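Long-range contacts in putative sugar binding protein (Salmonella enterica subsp. enterica serovar Typhimurium, PDB 3KNZ), which probably binds phosphorylated sugars or related carbohydrate derivatives through its SIS domain, although its exact substrate and activity remain unproven: residues R52-G57 / D81-F86; G59-G64 / I104-G109; K98-G103 / I126-A131; A116-R121 / D139-Y144. One frame throughout, in Å; residues are numbered along the deposited sequence.

All four contacts lie in one SIS domain around a five-stranded parallel sheet. Contact 1 pairs strand 52-56 with strand 80-83, outermost within this chain, and contact 3 strand 99-105 with 126-131. Their centres are about 9 Å apart, strands 52-56 and 99-105 being neighbours. Contact 4 sets helix 111-122 against the loop before strand 144-145, centred about 7 Å from contact 3. Contact 2 joins the start of helix 59-76 to the end of strand 99-105 and the loop after it. Along the chain contact 1 closes before contacts 3 and 4 open; contact 2 interleaves with 1 and 3, and 3 with 4. Pairing builds the sheet; contact 2 lies where a ligand would probably bind.

Contact 1 (R52-G57 / D81-F86); sequences RIILTG and DVCWPF
Ile53, Leu55, Asp81 and Cys83 knit two parallel strands together, their axes 4.7 Å apart and 20° from parallel. Leu55 uses both its amide and its carbonyl: Leu55 N lies 2.8 Å from Asp81 O, and Leu55 O receives Cys83 N, while Ile53 O accepts the amide of Asp81.

At the start of the pair Arg52 reaches over to Asp81. Its NE lies 2.9 Å from Asp81 OD2, with the oxygen almost exactly in the guanidinium plane and the N-H...O angle a nearly straight 171°. NH2 adds a weak second bond to OD1. The two flat groups are turned modestly against each other, and OD2 is met on its syn side though somewhat out of the carboxylate plane. The aliphatic CG1 of Ile54 lies alongside, 3.7 Å from Asp81 OD2. On the other face of the sheet the branched side chains of Leu55 and Val82 meet at 4.4 Å between CD1 and CG2, and both also touch helix 59-76.

At the far end Thr56 turns OG1 anti to its backbone N (chi1 -165°), which lets the hydroxyl donate to Cys83 O at 2.8 Å from above the carbonyl plane. Gly57 N makes a further, weak bond to this oxygen. Pro85, whose nitrogen has no hydrogen to give, packs its CD 3.6 Å from Thr56 OG1.

Arg52 NH2 also lies close to Arg52 NH2 of the second subunit, so the carboxylate of Asp81 probably offsets positive charge gathered where the two chains meet.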
loop_
_atom_site.group_PDB
_atom_site.type_symbol
_atom_site.label_atom_id
_atom_site.label_comp_id
_atom_site.label_asym_id
_atom_site.label_seq_id
_atom_site.Cartn_x
_atom_site.Cartn_y
_atom_site.Cartn_z
ATOM N N ARG A 52 -1.027 20.040 4.630
ATOM C CA ARG A 52 -1.156 18.598 4.879
ATOM C C ARG A 52 0.166 17.985 5.354
ATOM O O ARG A 52 1.243 18.561 5.155
ATOM C CB ARG A 52 -1.623 17.883 3.602
ATOM C CG ARG A 52 -0.568 17.836 2.483
ATOM C CD ARG A 52 -1.138 17.375 1.131
ATOM N NE ARG A 52 -2.009 16.202 1.232
ATOM C CZ ARG A 52 -3.342 16.242 1.273
ATOM N NH1 ARG A 52 -3.993 17.398 1.207
ATOM N NH2 ARG A 52 -4.035 15.116 1.367
ATOM N N ILE A 53 0.086 16.832 6.008
ATOM C CA ILE A 53 1.304 16.128 6.405
ATOM C C ILE A 53 1.435 14.891 5.524
ATOM O O ILE A 53 0.450 14.204 5.259
ATOM C CB ILE A 53 1.342 15.697 7.906
ATOM C CG1 ILE A 53 1.315 16.905 8.853
ATOM C CG2 ILE A 53 2.603 14.867 8.196
ATOM C CD1 ILE A 53 -0.051 17.472 9.085
ATOM N N ILE A 54 2.652 14.636 5.053
ATOM C CA ILE A 54 2.947 13.469 4.235
ATOM C C ILE A 54 4.040 12.680 4.951
ATOM O O ILE A 54 5.163 13.159 5.077
ATOM C CB ILE A 54 3.447 13.880 2.837
ATOM C CG1 ILE A 54 2.389 14.719 2.109
ATOM C CG2 ILE A 54 3.815 12.661 2.012
ATOM C CD1 ILE A 54 2.851 15.251 0.745
ATOM N N LEU A 55 3.697 11.501 5.462
ATOM C CA LEU A 55 4.668 10.625 6.127
ATOM C C LEU A 55 5.151 9.603 5.106
ATOM O O LEU A 55 4.342 8.877 4.528
ATOM C CB LEU A 55 4.022 9.888 7.295
ATOM C CG LEU A 55 3.236 10.736 8.293
ATOM C CD1 LEU A 55 2.736 9.834 9.413
ATOM C CD2 LEU A 55 4.084 11.870 8.844
ATOM N N THR A 56 6.458 9.537 4.878
ATOM C CA THR A 56 6.986 8.608 3.886
ATOM C C THR A 56 8.144 7.769 4.417
ATOM O O THR A 56 8.956 8.239 5.208
ATOM C CB THR A 56 7.443 9.342 2.607
ATOM O OG1 THR A 56 7.626 8.386 1.555
ATOM C CG2 THR A 56 8.742 10.130 2.848
ATOM N N GLY A 57 8.206 6.524 3.957
ATOM C CA GLY A 57 9.228 5.586 4.389
ATOM C C GLY A 57 8.901 4.167 3.964
ATOM O O GLY A 57 7.934 3.924 3.222
ATOM N N ASP A 81 -1.110 11.952 4.777
ATOM C CA ASP A 81 -0.852 10.904 3.801
ATOM C C ASP A 81 0.238 9.971 4.303
ATOM O O ASP A 81 1.147 10.406 5.011
ATOM C CB ASP A 81 -0.360 11.519 2.486
ATOM C CG ASP A 81 -1.382 12.433 1.832
ATOM O OD1 ASP A 81 -2.591 12.121 1.881
ATOM O OD2 ASP A 81 -0.965 13.450 1.234
ATOM N N VAL A 82 0.143 8.689 3.947
ATOM C CA VAL A 82 1.206 7.721 4.244
ATOM C C VAL A 82 1.526 6.955 2.966
ATOM O O VAL A 82 0.669 6.257 2.427
ATOM C CB VAL A 82 0.827 6.701 5.312
ATOM C CG1 VAL A 82 1.983 5.740 5.511
ATOM C CG2 VAL A 82 0.461 7.388 6.625
ATOM N N CYS A 83 2.756 7.076 2.481
ATOM C CA CYS A 83 3.131 6.417 1.239
ATOM C C CYS A 83 4.616 6.118 1.151
ATOM O O CYS A 83 5.425 6.700 1.875
ATOM C CB CYS A 83 2.798 7.324 0.071
ATOM S SG CYS A 83 3.883 8.736 0.055
ATOM N N TRP A 84 4.964 5.223 0.229
ATOM C CA TRP A 84 6.350 4.871 -0.014
ATOM C C TRP A 84 7.001 6.002 -0.800
ATOM O O TRP A 84 6.341 6.666 -1.600
ATOM C CB TRP A 84 6.454 3.558 -0.785
ATOM C CG TRP A 84 5.740 2.449 -0.124
ATOM C CD1 TRP A 84 6.062 1.861 1.061
ATOM C CD2 TRP A 84 4.585 1.767 -0.614
ATOM N NE1 TRP A 84 5.165 0.865 1.352
ATOM C CE2 TRP A 84 4.249 0.783 0.337
ATOM C CE3 TRP A 84 3.791 1.905 -1.758
ATOM C CZ2 TRP A 84 3.152 -0.066 0.180
ATOM C CZ3 TRP A 84 2.708 1.060 -1.916
ATOM C CH2 TRP A 84 2.398 0.086 -0.949
ATOM N N PRO A 85 8.304 6.220 -0.579
ATOM C CA PRO A 85 9.013 7.324 -1.223
ATOM C C PRO A 85 8.849 7.432 -2.745
ATOM O O PRO A 85 8.727 8.543 -3.258
ATOM C CB PRO A 85 10.475 7.051 -0.865
ATOM C CG PRO A 85 10.420 6.233 0.382
ATOM C CD PRO A 85 9.184 5.414 0.288
ATOM N N PHE A 86 8.829 6.306 -3.459
ATOM C CA PHE A 86 8.745 6.352 -4.925
ATOM C C PHE A 86 7.419 6.937 -5.407
ATOM O O PHE A 86 7.331 7.440 -6.527
ATOM C CB PHE A 86 9.019 4.980 -5.567
ATOM C CG PHE A 86 7.956 3.947 -5.297
ATOM C CD1 PHE A 86 6.862 3.816 -6.140
ATOM C CD2 PHE A 86 8.058 3.096 -4.206
ATOM C CE1 PHE A 86 5.879 2.861 -5.887
ATOM C CE2 PHE A 86 7.091 2.140 -3.950
ATOM C CZ PHE A 86 5.998 2.022 -4.786
#

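Contact 2 (G59-G64 / I104-G109); sequences GTSYHG and ISQGGG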
loop_
_atom_site.group_PDB
_atom_site.type_symbol
_atom_site.label_atom_id
_atom_site.label_comp_id
_atom_site.label_asym_id
_atom_site.label_seq_id
_atom_site.Cartn_x
_atom_site.Cartn_y
_atom_site.Cartn_z
ATOM N N GLY A 59 9.125 -0.306 5.185
ATOM C CA GLY A 59 9.137 -1.286 6.278
ATOM C C GLY A 59 8.591 -0.782 7.609
ATOM O O GLY A 59 7.516 -0.194 7.667
ATOM N N THR A 60 9.331 -1.023 8.687
ATOM C CA THR A 60 8.885 -0.611 10.016
ATOM C C THR A 60 8.522 0.874 10.094
ATOM O O THR A 60 7.559 1.242 10.760
ATOM C CB THR A 60 9.929 -0.957 11.086
ATOM O OG1 THR A 60 10.089 -2.380 11.141
ATOM C CG2 THR A 60 9.494 -0.437 12.464
ATOM N N SER A 61 9.285 1.716 9.405
ATOM C CA SER A 61 9.009 3.147 9.396
ATOM C C SER A 61 7.641 3.414 8.787
ATOM O O SER A 61 6.840 4.174 9.334
ATOM C CB SER A 61 10.091 3.891 8.613
ATOM O OG SER A 61 11.363 3.690 9.205
ATOM N N TYR A 62 7.391 2.787 7.644
ATOM C CA TYR A 62 6.113 2.906 6.935
ATOM C C TYR A 62 4.945 2.436 7.791
ATOM O O TYR A 62 3.894 3.087 7.830
ATOM C CB TYR A 62 6.176 2.119 5.617
ATOM C CG TYR A 62 4.843 1.825 4.954
ATOM C CD1 TYR A 62 4.134 2.814 4.285
ATOM C CD2 TYR A 62 4.323 0.532 4.957
ATOM C CE1 TYR A 62 2.918 2.526 3.663
ATOM C CE2 TYR A 62 3.116 0.236 4.350
ATOM C CZ TYR A 62 2.419 1.230 3.702
ATOM O OH TYR A 62 1.225 0.900 3.098
ATOM N N HIS A 63 5.134 1.311 8.481
ATOM C CA HIS A 63 4.097 0.774 9.362
ATOM C C HIS A 63 3.826 1.721 10.528
ATOM O O HIS A 63 2.679 1.964 10.883
ATOM C CB HIS A 63 4.488 -0.596 9.889
ATOM C CG HIS A 63 4.757 -1.595 8.811
ATOM N ND1 HIS A 63 5.807 -2.484 8.864
ATOM C CD2 HIS A 63 4.131 -1.815 7.630
ATOM C CE1 HIS A 63 5.791 -3.239 7.780
ATOM N NE2 HIS A 63 4.789 -2.849 7.012
ATOM N N GLY A 64 4.889 2.252 11.118
ATOM C CA GLY A 64 4.748 3.214 12.189
ATOM C C GLY A 64 3.895 4.381 11.739
ATOM O O GLY A 64 3.095 4.911 12.518
ATOM N N ILE A 104 10.938 9.138 7.266
ATOM C CA ILE A 104 11.145 8.256 8.409
ATOM C C ILE A 104 12.013 7.048 8.051
ATOM O O ILE A 104 11.785 6.368 7.050
ATOM C CB ILE A 104 9.801 7.731 8.961
ATOM C CG1 ILE A 104 8.786 8.871 9.080
ATOM C CG2 ILE A 104 10.010 7.020 10.294
ATOM C CD1 ILE A 104 7.398 8.394 9.447
ATOM N N SER A 105 13.002 6.782 8.889
ATOM C CA SER A 105 13.895 5.655 8.695
ATOM C C SER A 105 14.407 5.197 10.035
ATOM O O SER A 105 14.983 5.983 10.767
ATOM C CB SER A 105 15.088 6.055 7.846
ATOM O OG SER A 105 16.018 4.991 7.808
ATOM N N GLN A 106 14.209 3.926 10.358
ATOM C CA GLN A 106 14.681 3.393 11.641
ATOM C C GLN A 106 16.182 3.673 11.800
ATOM O O GLN A 106 16.629 4.121 12.851
ATOM C CB GLN A 106 14.359 1.899 11.747
ATOM C CG GLN A 106 12.872 1.624 11.627
ATOM C CD GLN A 106 12.072 2.377 12.673
ATOM O OE1 GLN A 106 12.155 2.079 13.861
ATOM N NE2 GLN A 106 11.274 3.344 12.232
ATOM N N GLY A 107 16.946 3.437 10.741
ATOM C CA GLY A 107 18.371 3.737 10.740
ATOM C C GLY A 107 18.612 5.159 10.254
ATOM O O GLY A 107 17.737 6.017 10.347
ATOM N N GLY A 108 19.794 5.411 9.711
ATOM C CA GLY A 108 20.134 6.747 9.217
ATOM C C GLY A 108 19.381 7.192 7.967
ATOM O O GLY A 108 19.417 8.364 7.585
ATOM N N GLY A 109 18.723 6.263 7.295
ATOM C CA GLY A 109 17.970 6.638 6.103
ATOM C C GLY A 109 18.272 5.859 4.832
ATOM O O GLY A 109 19.399 5.403 4.588
#
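At what is probably the sugar-phosphate end of the SIS fold, the start of helix 59-76 meets the loop after strand 99-105 through Ser61 and Gln106. Ser61 points at that loop. The amide NE2 of Gln106 donates to Ser61 OG at 3.0 Å, with an N-H...O angle of 170° and the oxygen lying in the plane of the amide, so the bond is straight. Gln106 can make it because its chain folds back at chi2 (-57°), swinging the amide over to the helix. The same NE2 is hydrogen-bonded to Thr165 OG1 on helix 161-179, and two hydroxyls therefore fix the rotation of the amide.

In the related isomerase domain of glucosamine-6-phosphate synthase, the equivalent turns, rich in serine, threonine and glycine, hold the phosphate of the sugar. The Gly-Thr-Ser sequence of residues 59-61 and the Ser-Gln-Gly sequence of residues 105-107 are consistent with a similar role in this protein. Small residues suit such turns, where backbone amides and short hydroxyls could come close to a ligand.

Carbon atoms pack beside this bond. Ser61 CB rests 3.6 Å from Ile104 CG2. It also has a polar neighbour in the strand backbone, Ser61 CB lying 3.4 Å from Ile104 O. Thr60 and Gln106 cross at about a right angle, Thr60 CG2 lying 3.8 Å from Gln106 CD. With the methyl of Thr60 turned to Gln106, Thr60 OG1 is hydrogen-bonded to Glu240 OE2 on helix 235-249.

Contact 3 (K98-G103 / I126-A131); sequences KALVVG and ITASMA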
loop_
_atom_site.group_PDB
_atom_site.type_symbol
_atom_site.label_atom_id
_atom_site.label_comp_id
_atom_site.label_asym_id
_atom_site.label_seq_id
_atom_site.Cartn_x
_atom_site.Cartn_y
_atom_site.Cartn_z
ATOM N N LYS A 98 0.978 22.820 -0.196
ATOM C CA LYS A 98 2.155 22.860 0.641
ATOM C C LYS A 98 1.989 21.835 1.749
ATOM O O LYS A 98 0.958 21.790 2.410
ATOM C CB LYS A 98 2.361 24.258 1.205
ATOM C CG LYS A 98 3.699 24.457 1.876
ATOM C CD LYS A 98 4.029 25.933 1.963
ATOM C CE LYS A 98 5.398 26.142 2.558
ATOM N NZ LYS A 98 5.800 27.571 2.521
ATOM N N ALA A 99 3.004 21.003 1.936
ATOM C CA ALA A 99 2.949 19.947 2.931
ATOM C C ALA A 99 4.193 19.897 3.794
ATOM O O ALA A 99 5.227 20.496 3.470
ATOM C CB ALA A 99 2.786 18.600 2.238
ATOM N N LEU A 100 4.071 19.188 4.909
ATOM C CA LEU A 100 5.209 18.891 5.746
ATOM C C LEU A 100 5.519 17.442 5.409
ATOM O O LEU A 100 4.760 16.538 5.763
ATOM C CB LEU A 100 4.884 19.028 7.228
ATOM C CG LEU A 100 5.961 18.472 8.165
ATOM C CD1 LEU A 100 7.211 19.319 8.091
ATOM C CD2 LEU A 100 5.441 18.417 9.583
ATOM N N VAL A 101 6.597 17.220 4.671
ATOM C CA VAL A 101 6.992 15.869 4.318
ATOM C C VAL A 101 7.954 15.369 5.374
ATOM O O VAL A 101 9.024 15.938 5.563
ATOM C CB VAL A 101 7.637 15.804 2.926
ATOM C CG1 VAL A 101 8.223 14.433 2.690
ATOM C CG2 VAL A 101 6.607 16.144 1.852
ATOM N N VAL A 102 7.550 14.322 6.085
ATOM C CA VAL A 102 8.381 13.749 7.131
ATOM C C VAL A 102 8.976 12.446 6.631
ATOM O O VAL A 102 8.259 11.488 6.360
ATOM C CB VAL A 102 7.574 13.458 8.412
ATOM C CG1 VAL A 102 8.491 12.927 9.498
ATOM C CG2 VAL A 102 6.837 14.704 8.882
ATOM N N GLY A 103 10.292 12.422 6.489
ATOM C CA GLY A 103 10.986 11.223 6.048
ATOM C C GLY A 103 11.307 10.418 7.280
ATOM O O GLY A 103 11.864 10.960 8.232
ATOM N N ILE A 126 8.021 21.841 3.200
ATOM C CA ILE A 126 8.882 21.803 4.374
ATOM C C ILE A 126 9.196 20.336 4.623
ATOM O O ILE A 126 8.321 19.489 4.472
ATOM C CB ILE A 126 8.216 22.398 5.649
ATOM C CG1 ILE A 126 7.896 23.885 5.477
ATOM C CG2 ILE A 126 9.123 22.216 6.872
ATOM C CD1 ILE A 126 6.670 24.159 4.643
ATOM N N THR A 127 10.435 20.036 4.994
ATOM C CA THR A 127 10.818 18.662 5.267
ATOM C C THR A 127 11.231 18.456 6.718
ATOM O O THR A 127 11.679 19.385 7.386
ATOM C CB THR A 127 11.983 18.219 4.379
ATOM O OG1 THR A 127 13.090 19.113 4.573
ATOM C CG2 THR A 127 11.566 18.206 2.914
ATOM N N ALA A 128 11.067 17.226 7.192
ATOM C CA ALA A 128 11.456 16.841 8.543
ATOM C C ALA A 128 11.989 15.421 8.494
ATOM O O ALA A 128 11.629 14.650 7.613
ATOM C CB ALA A 128 10.277 16.922 9.487
ATOM N N SER A 129 12.846 15.067 9.439
ATOM C CA SER A 129 13.411 13.734 9.453
ATOM C C SER A 129 13.129 13.050 10.772
ATOM O O SER A 129 13.137 13.687 11.819
ATOM C CB SER A 129 14.919 13.795 9.218
ATOM O OG SER A 129 15.564 14.538 10.239
HETATM N N MSE A 130 12.858 11.752 10.701
HETATM C CA MSE A 130 12.643 10.931 11.890
HETATM C C MSE A 130 13.458 9.664 11.776
HETATM O O MSE A 130 12.945 8.623 11.361
HETATM C CB MSE A 130 11.171 10.574 12.106
HETATM C CG MSE A 130 10.335 11.724 12.606
HETATM SE SE MSE A 130 8.631 11.131 13.303
HETATM C CE MSE A 130 7.873 12.885 13.694
ATOM N N ALA A 131 14.734 9.770 12.135
ATOM C CA ALA A 131 15.649 8.637 12.106
ATOM C C ALA A 131 15.826 8.097 13.519
ATOM O O ALA A 131 15.443 8.745 14.492
ATOM C CB ALA A 131 16.994 9.058 11.525
#
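Leu100 and Val102 point to the same face of the sheet as Ile126 and Ala128, and their methyls interlock across the strand pair. Leu100 CD1 sits 3.7 Å from Ile126 CG2 and 4.1 Å from Ala128 CB. Val102 divides its branches: CG2 lies beside Ala128 CB, while CG1, anti to the backbone N (chi1 -177°), reaches CG of the selenomethionine Met130 at 3.8 Å. Alanine leaves space for these larger neighbours, and the extended chain of Met130 runs on to helix 161-179.

The backbones set this spacing. Val101 N donates to Ile126 O at 2.9 Å, and Val101 O receives Ala128 N; Gly103 N donates to Ala128 O, and Met130 N lies 2.8 Å from Gly103 O. Ile126 N closes the start of the pair on Ala99 O, with a more bent N-H...O angle of 136°.

On the opposite face lie Val101, Thr127 and Ser129, with Gly103 among them carrying no side chain. This side is covered by helix 111-122, where Val101 meets Ala120. The hydroxyls are satisfied by the next loop: Thr127 OG1 bonds to Ala141 O, and Ser129 OG to Asp139. Branched aliphatic, small and selenomethionine side chains pack this buried part of the sheet, helices lying on both faces. Strand 99-105, helix 111-122 and strand 126-131 make a beta-alpha-beta crossover, the repeating element of the Rossmann-like SIS fold.

Contact 4 (A116-R121 / D139-Y144); sequences AMERAR and DRAADY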
loop_
_atom_site.group_PDB
_atom_site.type_symbol
_atom_site.label_atom_id
_atom_site.label_comp_id
_atom_site.label_asym_id
_atom_site.label_seq_id
_atom_site.Cartn_x
_atom_site.Cartn_y
_atom_site.Cartn_z
ATOM N N ALA A 116 13.236 11.426 -1.819
ATOM C CA ALA A 116 11.874 11.943 -1.735
ATOM C C ALA A 116 11.900 13.307 -1.041
ATOM O O ALA A 116 11.305 14.269 -1.521
ATOM C CB ALA A 116 10.966 10.963 -1.004
HETATM N N MSE A 117 12.619 13.391 0.073
HETATM C CA MSE A 117 12.735 14.642 0.814
HETATM C C MSE A 117 13.372 15.741 -0.032
HETATM O O MSE A 117 12.912 16.885 -0.017
HETATM C CB MSE A 117 13.546 14.424 2.087
HETATM C CG MSE A 117 12.830 13.550 3.083
HETATM SE SE MSE A 117 13.971 12.997 4.534
HETATM C CE MSE A 117 14.418 14.746 5.285
ATOM N N GLU A 118 14.425 15.399 -0.767
ATOM C CA GLU A 118 15.080 16.382 -1.628
ATOM C C GLU A 118 14.129 16.834 -2.733
ATOM O O GLU A 118 14.142 18.000 -3.126
ATOM C CB GLU A 118 16.407 15.850 -2.194
ATOM C CG GLU A 118 17.530 15.836 -1.163
ATOM C CD GLU A 118 18.780 15.088 -1.620
ATOM O OE1 GLU A 118 18.731 14.383 -2.653
ATOM O OE2 GLU A 118 19.818 15.196 -0.928
ATOM N N ARG A 119 13.282 15.933 -3.217
ATOM C CA ARG A 119 12.330 16.321 -4.249
ATOM C C ARG A 119 11.271 17.259 -3.688
ATOM O O ARG A 119 10.880 18.222 -4.350
ATOM C CB ARG A 119 11.679 15.106 -4.903
ATOM C CG ARG A 119 12.624 14.318 -5.803
ATOM C CD ARG A 119 11.878 13.282 -6.638
ATOM N NE ARG A 119 11.100 12.354 -5.819
ATOM C CZ ARG A 119 11.570 11.220 -5.300
ATOM N NH1 ARG A 119 12.829 10.853 -5.501
ATOM N NH2 ARG A 119 10.775 10.448 -4.568
ATOM N N ALA A 120 10.821 16.985 -2.467
ATOM C CA ALA A 120 9.813 17.819 -1.826
ATOM C C ALA A 120 10.392 19.193 -1.523
ATOM O O ALA A 120 9.731 20.222 -1.690
ATOM C CB ALA A 120 9.311 17.165 -0.546
ATOM N N ARG A 121 11.647 19.207 -1.102
ATOM C CA ARG A 121 12.295 20.446 -0.731
ATOM C C ARG A 121 12.496 21.355 -1.948
ATOM O O ARG A 121 12.305 22.566 -1.864
ATOM C CB ARG A 121 13.632 20.140 -0.052
ATOM C CG ARG A 121 14.068 21.177 0.960
ATOM C CD ARG A 121 15.387 20.789 1.568
ATOM N NE ARG A 121 15.641 21.488 2.820
ATOM C CZ ARG A 121 16.738 21.321 3.548
ATOM N NH1 ARG A 121 17.687 20.492 3.138
ATOM N NH2 ARG A 121 16.895 21.987 4.683
ATOM N N ASP A 139 18.884 13.439 7.575
ATOM C CA ASP A 139 18.944 14.777 8.197
ATOM C C ASP A 139 19.435 15.824 7.191
ATOM O O ASP A 139 19.146 17.006 7.326
ATOM C CB ASP A 139 19.859 14.784 9.438
ATOM C CG ASP A 139 19.318 13.919 10.575
ATOM O OD1 ASP A 139 18.125 13.546 10.524
ATOM O OD2 ASP A 139 20.080 13.616 11.521
ATOM N N ARG A 140 20.187 15.365 6.193
ATOM C CA ARG A 140 20.723 16.212 5.127
ATOM C C ARG A 140 19.682 17.002 4.352
ATOM O O ARG A 140 19.982 18.056 3.801
ATOM C CB ARG A 140 21.440 15.353 4.090
ATOM C CG ARG A 140 22.818 14.846 4.461
ATOM C CD ARG A 140 23.501 14.449 3.165
ATOM N NE ARG A 140 23.452 15.578 2.230
ATOM C CZ ARG A 140 23.609 15.491 0.912
ATOM N NH1 ARG A 140 23.822 14.318 0.330
ATOM N NH2 ARG A 140 23.537 16.589 0.171
ATOM N N ALA A 141 18.476 16.465 4.259
ATOM C CA ALA A 141 17.429 17.108 3.502
ATOM C C ALA A 141 16.297 17.504 4.418
ATOM O O ALA A 141 15.156 17.620 3.980
ATOM C CB ALA A 141 16.928 16.160 2.436
ATOM N N ALA A 142 16.611 17.727 5.686
ATOM C CA ALA A 142 15.592 18.041 6.673
ATOM C C ALA A 142 15.658 19.477 7.176
ATOM O O ALA A 142 16.694 19.925 7.662
ATOM C CB ALA A 142 15.716 17.086 7.844
ATOM N N ASP A 143 14.547 20.199 7.061
ATOM C CA ASP A 143 14.450 21.538 7.626
ATOM C C ASP A 143 14.360 21.411 9.143
ATOM O O ASP A 143 14.715 22.325 9.874
ATOM C CB ASP A 143 13.191 22.239 7.125
ATOM C CG ASP A 143 13.185 22.424 5.635
ATOM O OD1 ASP A 143 14.220 22.858 5.091
ATOM O OD2 ASP A 143 12.138 22.150 5.012
ATOM N N TYR A 144 13.844 20.274 9.609
ATOM C CA TYR A 144 13.682 20.022 11.037
ATOM C C TYR A 144 14.029 18.581 11.408
ATOM O O TYR A 144 13.320 17.650 11.039
ATOM C CB TYR A 144 12.251 20.372 11.467
ATOM C CG TYR A 144 11.929 21.818 11.187
ATOM C CD1 TYR A 144 12.279 22.814 12.092
ATOM C CD2 TYR A 144 11.323 22.198 9.992
ATOM C CE1 TYR A 144 12.013 24.143 11.828
ATOM C CE2 TYR A 144 11.052 23.531 9.717
ATOM C CZ TYR A 144 11.396 24.498 10.641
ATOM O OH TYR A 144 11.127 25.825 10.380
#
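Met117 and Arg121, one helical turn apart, meet Ala141, Ala142 and Asp143 where helix 111-122 of the alpha/beta SIS fold packs against the loop between strands 126-131 and 144-145.

The apolar part centres on Ala141. Its methyl touches Glu118 CG at 3.7 Å and Met117 CB at 3.8 Å, fitting closely against both carbons. The selenomethionine Met117 bends at chi3 (61°), which carries CE past the backbone of Ala141 to the methyl CB of Ala142, 3.7 Å away.

Charge forms a second group. Glu118 OE2 and Arg140 NH2 stay 4.1 Å apart, and the oxygen lies over a face of the guanidinium instead of at its edge; no N-H points at it, so any attraction is probably only electrostatic. Arg140 is exposed and also touches a crystal neighbour.

The salt bridge is short, though both N-H...O angles are bent, near 140°. Arg121 leaves the helix as an extended chain and slides past Asp143 in the opposite direction, gripping it side-on with NE and NH2. Both nitrogens converge on OD1 from above one face of the carboxylate, whose plane stands 60° from that of the guanidinium. Ala141 O and Ala142 N lie over one face of the guanidinium, so this flat group lies against the loop backbone while its edge meets Asp143. Asp143 suits its position by serving two neighbours: OD2 accepts the backbone amide of Thr127, while OD1 stands 3.0 Å from Arg121 NE and 2.8 Å from Arg121 NH2.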